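PDB 6SMT: 6-phosphogluconate dehydrogenase, NAD-binding from Mycolicibacterium smegmatis MC2 155, which reduces imines S-enantioselectively, with NADPH, probably the hydride donor, held by a Rossmann-type domain and residues of the helical C-terminal domain. Local coordinates for residues N200-E203 / P204-M208; G216-S219 / P220-E224; H250-A253 / A254-A258. All coordinates share one frame; numbering follows the deposited sequence.

Interaction 1: N200-E203 / P204-M208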
loop_
_atom_site.group_PDB
_atom_site.type_symbol
_atom_site.label_atom_id
_atom_site.label_comp_id
_atom_site.label_asym_id
_atom_site.label_seq_id
_atom_site.Cartn_x
_atom_site.Cartn_y
_atom_site.Cartn_z
ATOM N N ASN B 200 14.058 8.131 13.465
ATOM C CA ASN B 200 14.481 7.031 14.353
ATOM C C ASN B 200 15.848 6.477 13.947
ATOM O O ASN B 200 16.219 5.364 14.391
ATOM C CB ASN B 200 13.427 5.920 14.438
ATOM C CG ASN B 200 12.301 6.276 15.379
ATOM O OD1 ASN B 200 12.343 5.995 16.597
ATOM N ND2 ASN B 200 11.229 6.829 14.813
ATOM N N GLY B 201 16.598 7.160 13.089
ATOM C CA GLY B 201 17.951 6.731 12.670
ATOM C C GLY B 201 17.998 5.590 11.711
ATOM O O GLY B 201 19.020 4.905 11.573
ATOM N N ILE B 202 16.903 5.376 10.963
ATOM C CA ILE B 202 16.869 4.363 9.895
ATOM C C ILE B 202 16.716 5.057 8.543
ATOM O O ILE B 202 15.657 5.620 8.271
ATOM C CB ILE B 202 15.698 3.367 10.133
ATOM C CG1 ILE B 202 15.719 2.757 11.533
ATOM C CG2 ILE B 202 15.655 2.359 9.018
ATOM C CD1 ILE B 202 14.365 2.093 11.921
ATOM N N GLU B 203 17.792 5.079 7.746
ATOM C CA GLU B 203 17.781 5.744 6.425
ATOM C C GLU B 203 16.946 4.886 5.487
ATOM O O GLU B 203 16.765 3.693 5.704
ATOM C CB GLU B 203 19.213 5.974 6.003
ATOM C CG GLU B 203 19.850 7.124 6.807
ATOM C CD GLU B 203 19.211 8.461 6.474
ATOM O OE1 GLU B 203 19.449 8.908 5.334
ATOM O OE2 GLU B 203 18.297 8.976 7.202
ATOM N N PRO B 204 16.455 5.490 4.381
ATOM C CA PRO B 204 15.601 4.769 3.467
ATOM C C PRO B 204 16.274 3.512 2.959
ATOM O O PRO B 204 15.632 2.471 2.847
ATOM C CB PRO B 204 15.333 5.821 2.360
ATOM C CG PRO B 204 15.366 7.115 3.112
ATOM C CD PRO B 204 16.482 6.937 4.121
ATOM N N SER B 205 17.561 3.578 2.649
ATOM C CA SER B 205 18.267 2.389 2.116
ATOM C C SER B 205 18.259 1.210 3.100
ATOM O O SER B 205 18.250 0.075 2.644
ATOM C CB SER B 205 19.671 2.698 1.707
ATOM O OG SER B 205 20.360 3.303 2.756
ATOM N N GLU B 206 18.236 1.516 4.396
ATOM C CA GLU B 206 18.232 0.446 5.422
ATOM C C GLU B 206 16.796 -0.090 5.577
ATOM O O GLU B 206 16.621 -1.336 5.793
ATOM C CB GLU B 206 18.780 0.930 6.746
ATOM C CG GLU B 206 18.936 -0.191 7.730
ATOM C CD GLU B 206 19.572 0.236 9.041
ATOM O OE1 GLU B 206 19.606 1.436 9.377
ATOM O OE2 GLU B 206 19.864 -0.705 9.802
ATOM N N LEU B 207 15.796 0.746 5.427
ATOM C CA LEU B 207 14.402 0.250 5.525
ATOM C C LEU B 207 13.974 -0.564 4.324
ATOM O O LEU B 207 13.180 -1.473 4.463
ATOM C CB LEU B 207 13.466 1.452 5.669
ATOM C CG LEU B 207 12.045 1.100 6.090
ATOM C CD1 LEU B 207 12.010 0.642 7.562
ATOM C CD2 LEU B 207 11.123 2.259 5.888
ATOM N N MET B 208 14.525 -0.247 3.137
ATOM C CA MET B 208 13.892 -0.741 1.913
ATOM C C MET B 208 13.798 -2.249 1.810
ATOM O O MET B 208 12.784 -2.752 1.332
ATOM C CB MET B 208 14.609 -0.177 0.670
ATOM C CG MET B 208 14.201 1.186 0.359
ATOM S SD MET B 208 12.378 1.465 0.375
ATOM C CE MET B 208 11.811 0.449 -0.813
HETATM O O HOH W 1 20.314 3.721 8.314
#

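Interaction 2: G216-S219 / P220-E224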
loop_
_atom_site.group_PDB
_atom_site.type_symbol
_atom_site.label_atom_id
_atom_site.label_comp_id
_atom_site.label_asym_id
_atom_site.label_seq_id
_atom_site.Cartn_x
_atom_site.Cartn_y
_atom_site.Cartn_z
ATOM N N GLY B 216 5.386 -7.474 -0.290
ATOM C CA GLY B 216 5.226 -8.896 -0.591
ATOM C C GLY B 216 4.138 -9.585 0.188
ATOM O O GLY B 216 3.740 -10.688 -0.224
ATOM N N ILE B 217 3.643 -9.071 1.285
ATOM C CA ILE B 217 2.541 -9.722 2.019
ATOM C C ILE B 217 1.190 -9.110 1.630
ATOM O O ILE B 217 0.142 -9.642 2.010
ATOM C CB ILE B 217 2.698 -9.694 3.553
ATOM C CG1 ILE B 217 2.599 -8.303 4.161
ATOM C CG2 ILE B 217 4.033 -10.381 3.935
ATOM C CD1 ILE B 217 2.566 -8.217 5.700
ATOM N N LEU B 218 1.189 -7.993 0.900
ATOM C CA LEU B 218 -0.105 -7.314 0.651
ATOM C C LEU B 218 -1.042 -8.155 -0.216
ATOM O O LEU B 218 -2.217 -8.170 0.095
ATOM C CB LEU B 218 0.120 -5.971 -0.021
ATOM C CG LEU B 218 0.820 -4.895 0.799
ATOM C CD1 LEU B 218 1.039 -3.648 -0.032
ATOM C CD2 LEU B 218 0.067 -4.561 2.052
ATOM N N SER B 219 -0.559 -8.753 -1.273
ATOM C CA SER B 219 -1.523 -9.416 -2.195
ATOM C C SER B 219 -2.280 -10.521 -1.508
ATOM O O SER B 219 -3.515 -10.539 -1.634
ATOM C CB SER B 219 -0.846 -9.890 -3.468
ATOM O OG SER B 219 -0.801 -8.838 -4.410
ATOM N N PRO B 220 -1.647 -11.456 -0.737
ATOM C CA PRO B 220 -2.513 -12.464 -0.138
ATOM C C PRO B 220 -3.482 -11.960 0.910
ATOM O O PRO B 220 -4.575 -12.486 1.041
ATOM C CB PRO B 220 -1.496 -13.439 0.465
ATOM C CG PRO B 220 -0.272 -13.219 -0.364
ATOM C CD PRO B 220 -0.227 -11.721 -0.613
ATOM N N ILE B 221 -3.049 -10.893 1.619
ATOM C CA ILE B 221 -3.917 -10.264 2.625
ATOM C C ILE B 221 -5.121 -9.628 1.901
ATOM O O ILE B 221 -6.274 -9.751 2.340
ATOM C CB ILE B 221 -3.123 -9.328 3.520
ATOM C CG1 ILE B 221 -2.201 -10.191 4.396
ATOM C CG2 ILE B 221 -4.029 -8.473 4.317
ATOM C CD1 ILE B 221 -1.167 -9.462 5.121
ATOM N N PHE B 222 -4.869 -8.872 0.813
ATOM C CA PHE B 222 -5.935 -8.203 0.055
ATOM C C PHE B 222 -6.895 -9.262 -0.529
ATOM O O PHE B 222 -8.096 -9.076 -0.525
ATOM C CB PHE B 222 -5.357 -7.330 -1.037
ATOM C CG PHE B 222 -4.590 -6.103 -0.599
ATOM C CD1 PHE B 222 -4.612 -5.614 0.703
ATOM C CD2 PHE B 222 -4.004 -5.330 -1.544
ATOM C CE1 PHE B 222 -3.913 -4.463 1.030
ATOM C CE2 PHE B 222 -3.332 -4.154 -1.218
ATOM C CZ PHE B 222 -3.298 -3.727 0.057
ATOM N N THR B 223 -6.361 -10.359 -1.046
ATOM C CA THR B 223 -7.212 -11.435 -1.584
ATOM C C THR B 223 -8.147 -11.944 -0.509
ATOM O O THR B 223 -9.356 -12.067 -0.781
ATOM C CB THR B 223 -6.341 -12.577 -2.072
ATOM O OG1 THR B 223 -5.618 -12.091 -3.197
ATOM C CG2 THR B 223 -7.170 -13.806 -2.413
ATOM N N GLU B 224 -7.637 -12.135 0.713
ATOM C CA GLU B 224 -8.495 -12.591 1.816
ATOM C C GLU B 224 -9.541 -11.551 2.218
ATOM O O GLU B 224 -10.723 -11.908 2.442
ATOM C CB GLU B 224 -7.647 -13.102 2.998
ATOM C CG GLU B 224 -8.585 -13.552 4.129
ATOM C CD GLU B 224 -7.919 -14.212 5.317
ATOM O OE1 GLU B 224 -6.674 -14.438 5.238
ATOM O OE2 GLU B 224 -8.599 -14.418 6.354
#

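Interaction 3: H250-A253 / A254-A258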
loop_
_atom_site.group_PDB
_atom_site.type_symbol
_atom_site.label_atom_id
_atom_site.label_comp_id
_atom_site.label_asym_id
_atom_site.label_seq_id
_atom_site.Cartn_x
_atom_site.Cartn_y
_atom_site.Cartn_z
ATOM N N HIS B 250 0.007 3.273 18.701
ATOM C CA HIS B 250 1.475 3.297 18.741
ATOM C C HIS B 250 2.072 4.037 17.572
ATOM O O HIS B 250 2.977 4.837 17.699
ATOM C CB HIS B 250 2.002 1.875 18.829
ATOM C CG HIS B 250 1.441 1.037 19.861
ATOM N ND1 HIS B 250 1.353 -0.333 19.714
ATOM C CD2 HIS B 250 0.838 1.318 21.050
ATOM C CE1 HIS B 250 0.729 -0.828 20.733
ATOM N NE2 HIS B 250 0.402 0.184 21.614
ATOM N N LEU B 251 1.524 3.722 16.353
ATOM C CA LEU B 251 1.968 4.352 15.131
ATOM C C LEU B 251 1.794 5.861 15.190
ATOM O O LEU B 251 2.699 6.565 14.746
ATOM C CB LEU B 251 1.288 3.698 13.929
ATOM C CG LEU B 251 1.343 2.151 13.864
ATOM C CD1 LEU B 251 0.627 1.687 12.599
ATOM C CD2 LEU B 251 2.785 1.665 13.809
ATOM N N ILE B 252 0.600 6.298 15.634
ATOM C CA ILE B 252 0.350 7.754 15.763
ATOM C C ILE B 252 1.274 8.435 16.815
ATOM O O ILE B 252 1.837 9.483 16.450
ATOM C CB ILE B 252 -1.113 7.910 16.090
ATOM C CG1 ILE B 252 -1.981 7.543 14.891
ATOM C CG2 ILE B 252 -1.372 9.358 16.538
ATOM C CD1 ILE B 252 -3.439 7.277 15.213
ATOM N N ALA B 253 1.492 7.797 17.878
ATOM C CA ALA B 253 2.454 8.291 18.909
ATOM C C ALA B 253 3.851 8.396 18.315
ATOM O O ALA B 253 4.583 9.407 18.467
ATOM C CB ALA B 253 2.420 7.421 20.081
ATOM N N ALA B 254 4.300 7.365 17.585
ATOM C CA ALA B 254 5.633 7.436 16.964
ATOM C C ALA B 254 5.739 8.533 15.953
ATOM O O ALA B 254 6.820 9.209 15.811
ATOM C CB ALA B 254 5.942 6.059 16.389
ATOM N N SER B 255 4.674 8.818 15.166
ATOM C CA SER B 255 4.692 9.884 14.169
ATOM C C SER B 255 4.900 11.215 14.918
ATOM O O SER B 255 5.712 12.031 14.484
ATOM C CB SER B 255 3.443 9.807 13.335
ATOM O OG SER B 255 3.392 10.798 12.352
ATOM N N ARG B 256 4.094 11.401 15.963
ATOM C CA ARG B 256 4.080 12.663 16.795
ATOM C C ARG B 256 5.502 12.913 17.273
ATOM O O ARG B 256 6.056 14.034 17.024
ATOM C CB ARG B 256 3.139 12.547 18.006
ATOM C CG ARG B 256 1.663 12.740 17.636
ATOM C CD ARG B 256 0.635 13.334 18.629
ATOM N NE ARG B 256 -0.590 12.514 18.729
ATOM C CZ ARG B 256 -1.569 12.692 19.642
ATOM N NH1 ARG B 256 -1.520 13.703 20.516
ATOM N NH2 ARG B 256 -2.602 11.865 19.672
ATOM N N GLU B 257 6.080 11.884 17.847
ATOM C CA GLU B 257 7.406 11.969 18.480
ATOM C C GLU B 257 8.456 12.317 17.437
ATOM O O GLU B 257 9.421 13.050 17.778
ATOM C CB GLU B 257 7.720 10.701 19.220
ATOM C CG GLU B 257 9.169 10.701 19.639
ATOM C CD GLU B 257 9.484 9.755 20.767
ATOM O OE1 GLU B 257 8.517 9.416 21.524
ATOM O OE2 GLU B 257 10.703 9.456 20.948
ATOM N N ALA B 258 8.298 11.861 16.196
ATOM C CA ALA B 258 9.222 12.141 15.089
ATOM C C ALA B 258 8.999 13.514 14.448
ATOM O O ALA B 258 9.723 13.904 13.539
ATOM C CB ALA B 258 9.114 11.025 14.054
#

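Interaction 1: N200-E203 / P204-M208
The first turn of helix 204-231 starts at an N-cap, where the carbonyl of E203 receives the amides of E206 and L207. L207 N lies 3.1 Å from E203 O and sits nearly on the line of its C=O, whereas E206 N, at 2.9 Å, comes from above the carbonyl plane with an N-H...O angle of 133°. P204 suits the first helical position because an amide there has no helical carbonyl before it to bond, so the missing N-H costs nothing, and the ring already holds a helical phi; its CD packs beside the E203 carboxylate, 3.8 Å from E203 OE1. The E203 chain folds back at chi2 (-67°), and its OE2 forms a salt bridge with R198. E206 turns its extended side chain back toward the loop: with CG anti to the backbone N, OE1 comes within 4.0 Å of I202 CA. One water bridges the E203 backbone and the E206 carboxylate, accepting from E203 N at 2.9 Å and donating to E206 OE1 at 2.6 Å. The same OE1 forms a salt bridge with R171 of the second subunit, so E206 serves turn and dimer. I202 adds an apolar patch, its CG2 resting 4.1 Å from L207 CB. G201, with positive phi, is the C-prime residue of the Schellman motif that ends the preceding helix, a conformation easily taken without a side chain. The short loop joins helix 171-199 to helix 204-231: I202 packs on A197, while P204 and L207 both pack on L194, and F175 of the second subunit packs on I202 and E206.

Interaction 2: G216-S219 / P220-E224
Across 216-224 the backbone of helix 204-231 runs on through a kink at P220, whose ring nitrogen has no hydrogen to give G216 O. The next bond is stretched and weak, I221 N to I217 O at 3.4 Å, but regular i to i+4 pairing is restored at once: F222 N reaches L218 O at 2.8 Å and T223 N reaches S219 O at 2.9 Å, both nearly straight. P220 CD lies 4.1 Å from G216 O and 3.4 Å from I217 O, the acceptor of the weak I221 bond. Just before the ring, S219 CB is pressed to 3.4 Å from P220 CD, tighter than usual van der Waals contact. A small residue fits here, and S219 OG is hydrogen-bonded to H212 of the second subunit.

Two apolar pairs run along the helix. L218 and F222 point the same way, and L218 CB stands over one face of the phenyl ring, 4.2 Å from its centroid and 17° off the normal, in a CH-pi contact; L218 CD2 meets the rim at CZ. I217 and I221 also lie side by side, with their CD1 atoms 4.0 Å apart. At I217, chi1 of 67° puts CG1 between the backbone N and the carbonyl carbon and leads CD1 along the I221 side chain. Both isoleucines touch the bound (2S)-2-ethylhexan-1-ol, to which they offer apolar surface. On the dimer side, the F222 ring stacks with F190 of the second subunit, V215 of that subunit packs on S219 and F222, and its F183 packs on I221, so this kinked part lies against helices 171-199 and 204-231 of the partner chain.

Interaction 3: H250-A253 / A254-A258
A254 N donates to H250 O at 2.9 Å, the shortest of four successive i to i+4 bonds that carry this last part of helix 241-257. S255 N to L251 O, R256 N to I252 O and E257 N to A253 O follow, each at 3.0 Å; the second of the four is the most bent, with an N-H...O angle of 149°. Between side chains, I252 and R256 make the main contact. I252 CG2 lies 3.9 Å from R256 NE, close to the guanidinium plane and in front of the NE-H; this is van der Waals contact and gives that N-H no acceptor there. R256 is exposed and has a second conformer, so this contact need not be permanent. The alanines crowd little: A254 CB lies 3.5 Å from H250 O, and M177 of the second subunit packs on A254, whose small side chain probably allows the close approach. Chi1 of 180° carries S255 OG to V260 O and to H192, which satisfy the hydroxyl of this buried residue. L251 further meets L180 of the second subunit, and H250 meets its S101. The segment is the C-terminal part of a helix in a helical domain: L251 and I252 pack on L265 of helix 263-280, and I252 also on R269 of that helix, while A253, R256 and E257 are exposed.

In the fold
All three contacts lie in the helical C-terminal domain and touch the second subunit, yet each draws on different chemistry. Interaction 1 starts helix 204-231 and interaction 2 kinks it further on, their centres about 24 Å apart; interaction 3 closes helix 241-257, with its centre about 17 Å from that of interaction 1. Each mixes buried and exposed residues. Interaction 1 is the most polar, with charged side chains and a water at a helix start. Interaction 2 is the most apolar, with aromatic and aliphatic groups facing the partner subunit and the bound alcohol. Interaction 3 rests chiefly on backbone bonding, with little side-chain contact inside the segment beyond I252 against R256.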